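Local structure of endo-1,3-beta-glucanase (Streptomyces sioyaensis, 3DGT) at residues V50-N59 / T71-S82; G174-P182 / V210-V218. The protein is an endo-1,3-beta-glucanase whose family 16 catalytic domain, the piece described here, probably hydrolyses internal bonds of 1,3-beta-glucan. All coordinates share one frame; numbering follows the deposited sequence.

How the interactions relate
From the N terminus, interaction 1 comes first. The short strand 52-53 leads into a loop and the strand 60-62, which pairs with strand 68-74; the chain then turns back so that strand 80-87 lies parallel to 52-53, closing the loop and also joining Asn59 to Thr71. Strand 52-53 and its loop are thereby tied to hairpin 68-74/80-87. Interaction 2 opens only afterwards: strand 175-179, paired with 155-160, comes beside strand 213-219, paired with 205-210. The two contacts follow in series, neither enclosing nor crossing the other. On opposite sides of the chain's centre, interactions 1 and 2 have centres 30 Å apart.

Interaction 1 of 2, residues V50-N59 / T71-S82; sequences VESMTSSTSN and TPRRDASGNWTS
Asn59 reaches from the loop before strand 60-62 into the hairpin formed by residues 71-82. ND2 donates to Thr71 O at 2.9 Å, within the amide plane and nearly straight (170°), and also to Thr81 OG1 at 3.2 Å. On the other branch, OD1 accepts from Thr54 OG1 at 2.6 Å, on an in-plane lone pair. An asparagine suits this place because one flat group supplies both donors and an acceptor.

Beside it, Arg73 NE donates to Ser58 O at 2.8 Å, with the carbonyl oxygen in the guanidinium plane and Thr71 CG2 over one face of that group. With chi1 at -57°, Arg73 CG lies beside the backbone N and against Asn59 ND2; the bend at chi2 then leads NE to Ser58 O.

A parallel pairing lays the short strand 52-53 alongside strand 80-87 of the family 16 beta-sandwich, away from the magnesium site: Ser52 N bonds to Trp80 O, Ser82 N to Ser52 O, and Thr54 N to Ser82 O at 3.0 Å. The methyls Thr54 CG2 and Thr81 CG2 touch at 3.7 Å on the side where Ser52 points; on the other, Met53 SD packs against Ser82. A water joins Val50 O to Trp80 N just before the paired residues.

Further out, Thr54 OG1 accepts from Ser56 N in an ST turn, which positions that hydroxyl for Asn59. Ser82 OG binds Val242 O and Glu51 OE1 binds Met244 N, anchoring both segments on strand 236-244. Buried Asn59 thus has both amide ends engaged, which fixes its rotation and joins loop to hairpin.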
# COMPACT_ATOMS: atom_id res chain seq x y z
N VAL A 50 7.44 15.03 -2.45
CA VAL A 50 7.25 16.44 -2.80
C VAL A 50 5.84 16.86 -3.22
O VAL A 50 5.57 18.05 -3.39
CB VAL A 50 8.26 16.91 -3.88
CG1 VAL A 50 9.70 16.67 -3.42
CG2 VAL A 50 7.98 16.23 -5.22
N GLU A 51 4.94 15.91 -3.38
CA GLU A 51 3.60 16.24 -3.84
C GLU A 51 2.73 16.73 -2.70
O GLU A 51 3.01 16.46 -1.52
CB GLU A 51 2.93 15.01 -4.49
CG GLU A 51 2.22 14.07 -3.51
CD GLU A 51 3.15 13.34 -2.56
OE1 GLU A 51 4.30 13.02 -2.96
OE2 GLU A 51 2.72 13.06 -1.42
N SER A 52 1.65 17.42 -3.06
CA SER A 52 0.54 17.65 -2.15
C SER A 52 -0.59 16.71 -2.58
O SER A 52 -0.95 16.65 -3.76
CB SER A 52 0.10 19.11 -2.24
OG SER A 52 -0.98 19.37 -1.36
N MET A 53 -1.13 15.95 -1.63
CA MET A 53 -2.23 15.03 -1.92
C MET A 53 -3.54 15.81 -1.98
O MET A 53 -3.72 16.79 -1.25
CB MET A 53 -2.29 13.90 -0.88
CG MET A 53 -1.05 13.01 -0.86
SD MET A 53 -0.97 12.10 -2.41
CE MET A 53 0.32 10.91 -2.10
N THR A 54 -4.44 15.38 -2.86
CA THR A 54 -5.73 16.07 -3.00
C THR A 54 -6.87 15.09 -3.13
O THR A 54 -6.67 13.90 -3.39
CB THR A 54 -5.80 17.02 -4.22
OG1 THR A 54 -6.23 16.29 -5.38
CG2 THR A 54 -4.47 17.74 -4.47
N SER A 55 -8.08 15.63 -2.97
CA SER A 55 -9.30 14.88 -3.14
C SER A 55 -9.97 15.16 -4.48
O SER A 55 -11.13 14.78 -4.71
CB SER A 55 -10.25 15.17 -1.97
OG SER A 55 -10.70 16.51 -2.01
N SER A 56 -9.23 15.82 -5.38
CA SER A 56 -9.70 16.12 -6.73
C SER A 56 -9.73 14.88 -7.61
O SER A 56 -8.85 14.01 -7.50
CB SER A 56 -8.77 17.14 -7.38
OG SER A 56 -9.10 17.37 -8.73
N THR A 57 -10.70 14.81 -8.53
CA THR A 57 -10.73 13.70 -9.48
C THR A 57 -9.63 13.78 -10.54
O THR A 57 -9.46 12.86 -11.35
CB THR A 57 -12.08 13.55 -10.18
OG1 THR A 57 -12.42 14.79 -10.83
CG2 THR A 57 -13.17 13.17 -9.17
N SER A 58 -8.84 14.86 -10.51
CA SER A 58 -7.63 14.92 -11.30
C SER A 58 -6.57 13.97 -10.73
O SER A 58 -5.66 13.56 -11.45
CB SER A 58 -7.08 16.35 -11.39
OG SER A 58 -6.82 16.88 -10.10
N ASN A 59 -6.72 13.61 -9.45
CA ASN A 59 -5.77 12.71 -8.77
C ASN A 59 -6.38 11.39 -8.31
O ASN A 59 -5.66 10.41 -8.17
CB ASN A 59 -5.16 13.38 -7.54
CG ASN A 59 -4.37 14.64 -7.86
OD1 ASN A 59 -4.65 15.69 -7.29
ND2 ASN A 59 -3.37 14.54 -8.73
N THR A 71 -3.66 9.31 -10.03
CA THR A 71 -2.80 9.91 -11.05
C THR A 71 -1.99 11.10 -10.55
O THR A 71 -2.57 12.12 -10.21
CB THR A 71 -3.64 10.41 -12.25
OG1 THR A 71 -4.58 9.39 -12.64
CG2 THR A 71 -2.75 10.67 -13.41
N PRO A 72 -0.65 10.97 -10.50
CA PRO A 72 0.19 12.15 -10.22
C PRO A 72 0.05 13.20 -11.32
O PRO A 72 -0.00 12.85 -12.51
CB PRO A 72 1.61 11.58 -10.21
CG PRO A 72 1.40 10.11 -9.85
CD PRO A 72 0.16 9.74 -10.61
N ARG A 73 -0.02 14.47 -10.92
CA ARG A 73 -0.14 15.58 -11.86
C ARG A 73 0.90 16.64 -11.53
O ARG A 73 1.24 16.84 -10.37
CB ARG A 73 -1.53 16.22 -11.76
CG ARG A 73 -2.70 15.29 -11.99
CD ARG A 73 -2.79 14.83 -13.44
NE ARG A 73 -4.01 14.05 -13.62
CZ ARG A 73 -4.42 13.55 -14.78
NH1 ARG A 73 -3.69 13.72 -15.88
NH2 ARG A 73 -5.54 12.87 -14.84
N ARG A 74 1.40 17.30 -12.57
CA ARG A 74 2.35 18.40 -12.40
C ARG A 74 1.78 19.62 -13.10
O ARG A 74 1.62 19.61 -14.33
CB ARG A 74 3.70 18.01 -13.01
CG ARG A 74 4.87 18.87 -12.58
CD ARG A 74 6.09 18.55 -13.45
NE ARG A 74 7.34 19.14 -12.96
CZ ARG A 74 7.79 20.33 -13.34
NH1 ARG A 74 7.09 21.08 -14.18
NH2 ARG A 74 8.94 20.78 -12.85
N ASP A 75 1.46 20.66 -12.34
CA ASP A 75 0.84 21.84 -12.93
C ASP A 75 1.87 22.70 -13.66
O ASP A 75 3.08 22.40 -13.65
CB ASP A 75 -0.03 22.62 -11.90
CG ASP A 75 0.78 23.32 -10.81
OD1 ASP A 75 2.00 23.56 -10.96
OD2 ASP A 75 0.16 23.65 -9.77
N ALA A 76 1.40 23.76 -14.31
CA ALA A 76 2.28 24.62 -15.09
C ALA A 76 3.27 25.40 -14.23
O ALA A 76 4.27 25.93 -14.74
CB ALA A 76 1.45 25.57 -15.98
N SER A 77 3.01 25.47 -12.93
CA SER A 77 3.94 26.09 -11.99
C SER A 77 4.96 25.10 -11.39
O SER A 77 5.79 25.49 -10.56
CB SER A 77 3.17 26.79 -10.87
OG SER A 77 2.36 27.83 -11.38
N GLY A 78 4.89 23.84 -11.81
CA GLY A 78 5.85 22.83 -11.34
C GLY A 78 5.46 22.09 -10.07
O GLY A 78 6.27 21.34 -9.51
N ASN A 79 4.23 22.30 -9.61
CA ASN A 79 3.73 21.67 -8.38
C ASN A 79 3.18 20.29 -8.66
O ASN A 79 2.31 20.13 -9.53
CB ASN A 79 2.61 22.50 -7.75
CG ASN A 79 3.03 23.90 -7.39
OD1 ASN A 79 2.37 24.87 -7.79
ND2 ASN A 79 4.10 24.02 -6.63
N TRP A 80 3.64 19.31 -7.89
CA TRP A 80 3.11 17.96 -7.98
C TRP A 80 1.93 17.75 -7.05
O TRP A 80 1.96 18.18 -5.89
CB TRP A 80 4.19 16.92 -7.65
CG TRP A 80 5.16 16.68 -8.78
CD1 TRP A 80 6.39 17.24 -8.94
CD2 TRP A 80 4.96 15.81 -9.90
NE1 TRP A 80 6.98 16.77 -10.09
CE2 TRP A 80 6.12 15.89 -10.70
CE3 TRP A 80 3.91 14.97 -10.30
CZ2 TRP A 80 6.26 15.17 -11.89
CZ3 TRP A 80 4.05 14.24 -11.49
CH2 TRP A 80 5.22 14.34 -12.26
N THR A 81 0.90 17.09 -7.57
CA THR A 81 -0.21 16.59 -6.75
C THR A 81 -0.39 15.12 -7.01
O THR A 81 0.01 14.61 -8.05
CB THR A 81 -1.55 17.32 -7.03
OG1 THR A 81 -1.83 17.31 -8.44
CG2 THR A 81 -1.51 18.75 -6.51
N SER A 82 -0.98 14.40 -6.05
CA SER A 82 -1.34 13.01 -6.27
C SER A 82 -2.47 12.63 -5.33
O SER A 82 -3.12 13.51 -4.76
CB SER A 82 -0.12 12.11 -6.06
OG SER A 82 -0.38 10.82 -6.61
O HOH W 1 5.63 19.58 -5.81

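Interaction 2 of 2, residues G174-P182 / V210-V218; sequences GIGNSTACP and VDGVTYQTV. Unlike the reference sequence in segment 174-182: Ser178 (reference Leu).
Asp211 OD1 is bound by Thr192 N, which steadies the carboxylate so that Asp211 OD2 lies 3.4 Å from Pro182 CD. The same CD meets Val210 CG1 at 3.8 Å; the rigid apolar ring suits a place against the type I' turn that runs from Val210 to Val213, where valine methyl and carboxylate both meet it. Asp211 and Gly212 hold the corner of this turn with positive phi, a backbone shape that glycine adopts easily. Val210 CG2 touches Cys181 SG, whose disulfide with Cys186 secures this end of the segment.

Along the strands, Thr179 CG2 makes a CH-pi contact with Tyr215, 3.7 Å from the ring centroid and 18° off its normal. With chi1 at 62°, Tyr215 CG sits between the backbone N and the carbonyl carbon, and the ring presents a face to that methyl while its OH bonds to Thr155 OG1. Asn177 O comes at the ring edge.

Strands 175-179 and 213-218 run antiparallel (164° between directions), yet no clear hydrogen bond crosses. Each instead pairs with another strand of the family 16 beta-sandwich, 155-160 for the first and 205-210 for the second, and side chains bridge the interval. Tyr215 and Gln216 both lie opposite Phe208 in a classic beta bulge, which lets two consecutive side chains point toward residues 175-179.

Gln216 bends at chi2, bringing its amide against the Gly176 backbone, with Gln216 OE1 3.0 Å from Gly176 C; NE2 gives a weak bond to Thr217 O and lies beside Ile175 CG2. That methyl also packs on Val218 CG2 at 3.8 Å, and Val218 touches Met159 of strand 155-160 as well.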
# COMPACT_ATOMS: atom_id res chain seq x y z
N GLY A 174 13.05 -2.45 7.28
CA GLY A 174 11.97 -3.37 7.61
C GLY A 174 12.35 -4.79 7.22
O GLY A 174 13.45 -5.03 6.72
N ILE A 175 11.44 -5.73 7.46
CA ILE A 175 11.64 -7.12 7.08
C ILE A 175 10.92 -7.30 5.74
O ILE A 175 9.70 -7.43 5.70
CB ILE A 175 11.09 -8.10 8.14
CG1 ILE A 175 11.70 -7.80 9.52
CG2 ILE A 175 11.34 -9.56 7.73
CD1 ILE A 175 11.08 -8.58 10.68
N GLY A 176 11.70 -7.27 4.66
CA GLY A 176 11.11 -7.22 3.32
C GLY A 176 11.94 -7.82 2.21
O GLY A 176 13.10 -8.23 2.40
N ASN A 177 11.33 -7.88 1.03
CA ASN A 177 11.94 -8.49 -0.14
C ASN A 177 11.35 -7.83 -1.38
O ASN A 177 10.33 -7.16 -1.30
CB ASN A 177 11.63 -9.99 -0.14
CG ASN A 177 12.49 -10.80 -1.11
OD1 ASN A 177 12.12 -11.93 -1.46
ND2 ASN A 177 13.61 -10.25 -1.54
N SER A 178 12.00 -8.03 -2.52
CA SER A 178 11.47 -7.60 -3.79
C SER A 178 11.55 -8.77 -4.76
O SER A 178 12.38 -9.68 -4.59
CB SER A 178 12.24 -6.40 -4.34
OG SER A 178 13.62 -6.72 -4.44
N THR A 179 10.68 -8.76 -5.77
CA THR A 179 10.72 -9.75 -6.83
C THR A 179 10.04 -9.18 -8.07
O THR A 179 9.18 -8.31 -7.96
CB THR A 179 10.05 -11.07 -6.37
OG1 THR A 179 10.44 -12.15 -7.23
CG2 THR A 179 8.53 -10.95 -6.36
N ALA A 180 10.43 -9.67 -9.25
CA ALA A 180 9.79 -9.27 -10.49
C ALA A 180 8.35 -9.77 -10.53
O ALA A 180 8.03 -10.82 -9.95
CB ALA A 180 10.57 -9.81 -11.69
N CYS A 181 7.46 -9.04 -11.21
CA CYS A 181 6.12 -9.57 -11.40
C CYS A 181 6.19 -10.80 -12.30
O CYS A 181 6.91 -10.79 -13.31
CB CYS A 181 5.18 -8.53 -11.98
SG CYS A 181 4.61 -7.34 -10.76
N PRO A 182 5.50 -11.87 -11.92
CA PRO A 182 5.41 -13.03 -12.81
C PRO A 182 4.77 -12.72 -14.16
O PRO A 182 3.82 -11.92 -14.25
CB PRO A 182 4.54 -14.01 -12.02
CG PRO A 182 4.72 -13.61 -10.59
CD PRO A 182 4.81 -12.12 -10.64
N VAL A 210 2.72 -12.18 -4.80
CA VAL A 210 2.31 -11.52 -6.03
C VAL A 210 1.84 -12.60 -6.99
O VAL A 210 2.52 -13.60 -7.19
CB VAL A 210 3.44 -10.63 -6.65
CG1 VAL A 210 4.71 -11.44 -6.92
CG2 VAL A 210 2.94 -9.94 -7.93
N ASP A 211 0.66 -12.39 -7.56
CA ASP A 211 0.03 -13.36 -8.46
C ASP A 211 0.05 -14.77 -7.87
O ASP A 211 0.31 -15.76 -8.57
CB ASP A 211 0.71 -13.34 -9.84
CG ASP A 211 0.59 -12.00 -10.53
OD1 ASP A 211 -0.39 -11.27 -10.28
OD2 ASP A 211 1.49 -11.70 -11.33
N GLY A 212 -0.21 -14.85 -6.57
CA GLY A 212 -0.28 -16.14 -5.89
C GLY A 212 1.04 -16.76 -5.49
O GLY A 212 1.05 -17.89 -4.97
N VAL A 213 2.16 -16.05 -5.71
CA VAL A 213 3.50 -16.60 -5.43
C VAL A 213 4.13 -15.88 -4.24
O VAL A 213 4.35 -14.67 -4.28
CB VAL A 213 4.42 -16.51 -6.66
CG1 VAL A 213 5.69 -17.33 -6.41
CG2 VAL A 213 3.71 -17.04 -7.91
N THR A 214 4.42 -16.62 -3.18
CA THR A 214 4.93 -16.02 -1.95
C THR A 214 6.41 -15.66 -2.07
O THR A 214 7.24 -16.51 -2.44
CB THR A 214 4.69 -16.95 -0.75
OG1 THR A 214 3.27 -17.14 -0.60
CG2 THR A 214 5.27 -16.35 0.53
N TYR A 215 6.74 -14.40 -1.76
CA TYR A 215 8.14 -13.95 -1.83
C TYR A 215 8.73 -13.42 -0.54
O TYR A 215 9.95 -13.36 -0.41
CB TYR A 215 8.39 -12.98 -3.01
CG TYR A 215 7.63 -11.66 -3.00
CD1 TYR A 215 6.29 -11.60 -3.36
CD2 TYR A 215 8.30 -10.46 -2.73
CE1 TYR A 215 5.62 -10.39 -3.38
CE2 TYR A 215 7.63 -9.25 -2.76
CZ TYR A 215 6.29 -9.22 -3.08
OH TYR A 215 5.60 -8.01 -3.12
N GLN A 216 7.88 -13.08 0.43
CA GLN A 216 8.34 -12.68 1.75
C GLN A 216 7.44 -13.27 2.82
O GLN A 216 6.22 -13.18 2.73
CB GLN A 216 8.40 -11.15 1.89
CG GLN A 216 8.80 -10.66 3.30
CD GLN A 216 10.25 -10.97 3.64
OE1 GLN A 216 11.16 -10.68 2.86
NE2 GLN A 216 10.48 -11.57 4.81
N THR A 217 8.07 -13.88 3.82
CA THR A 217 7.36 -14.34 5.00
C THR A 217 8.01 -13.73 6.23
O THR A 217 9.24 -13.61 6.31
CB THR A 217 7.36 -15.88 5.11
OG1 THR A 217 6.98 -16.46 3.86
CG2 THR A 217 6.36 -16.35 6.18
N VAL A 218 7.17 -13.33 7.17
CA VAL A 218 7.61 -12.79 8.45
C VAL A 218 6.97 -13.67 9.52
O VAL A 218 5.79 -13.98 9.43
CB VAL A 218 7.19 -11.31 8.63
CG1 VAL A 218 7.75 -10.72 9.92
CG2 VAL A 218 7.65 -10.47 7.43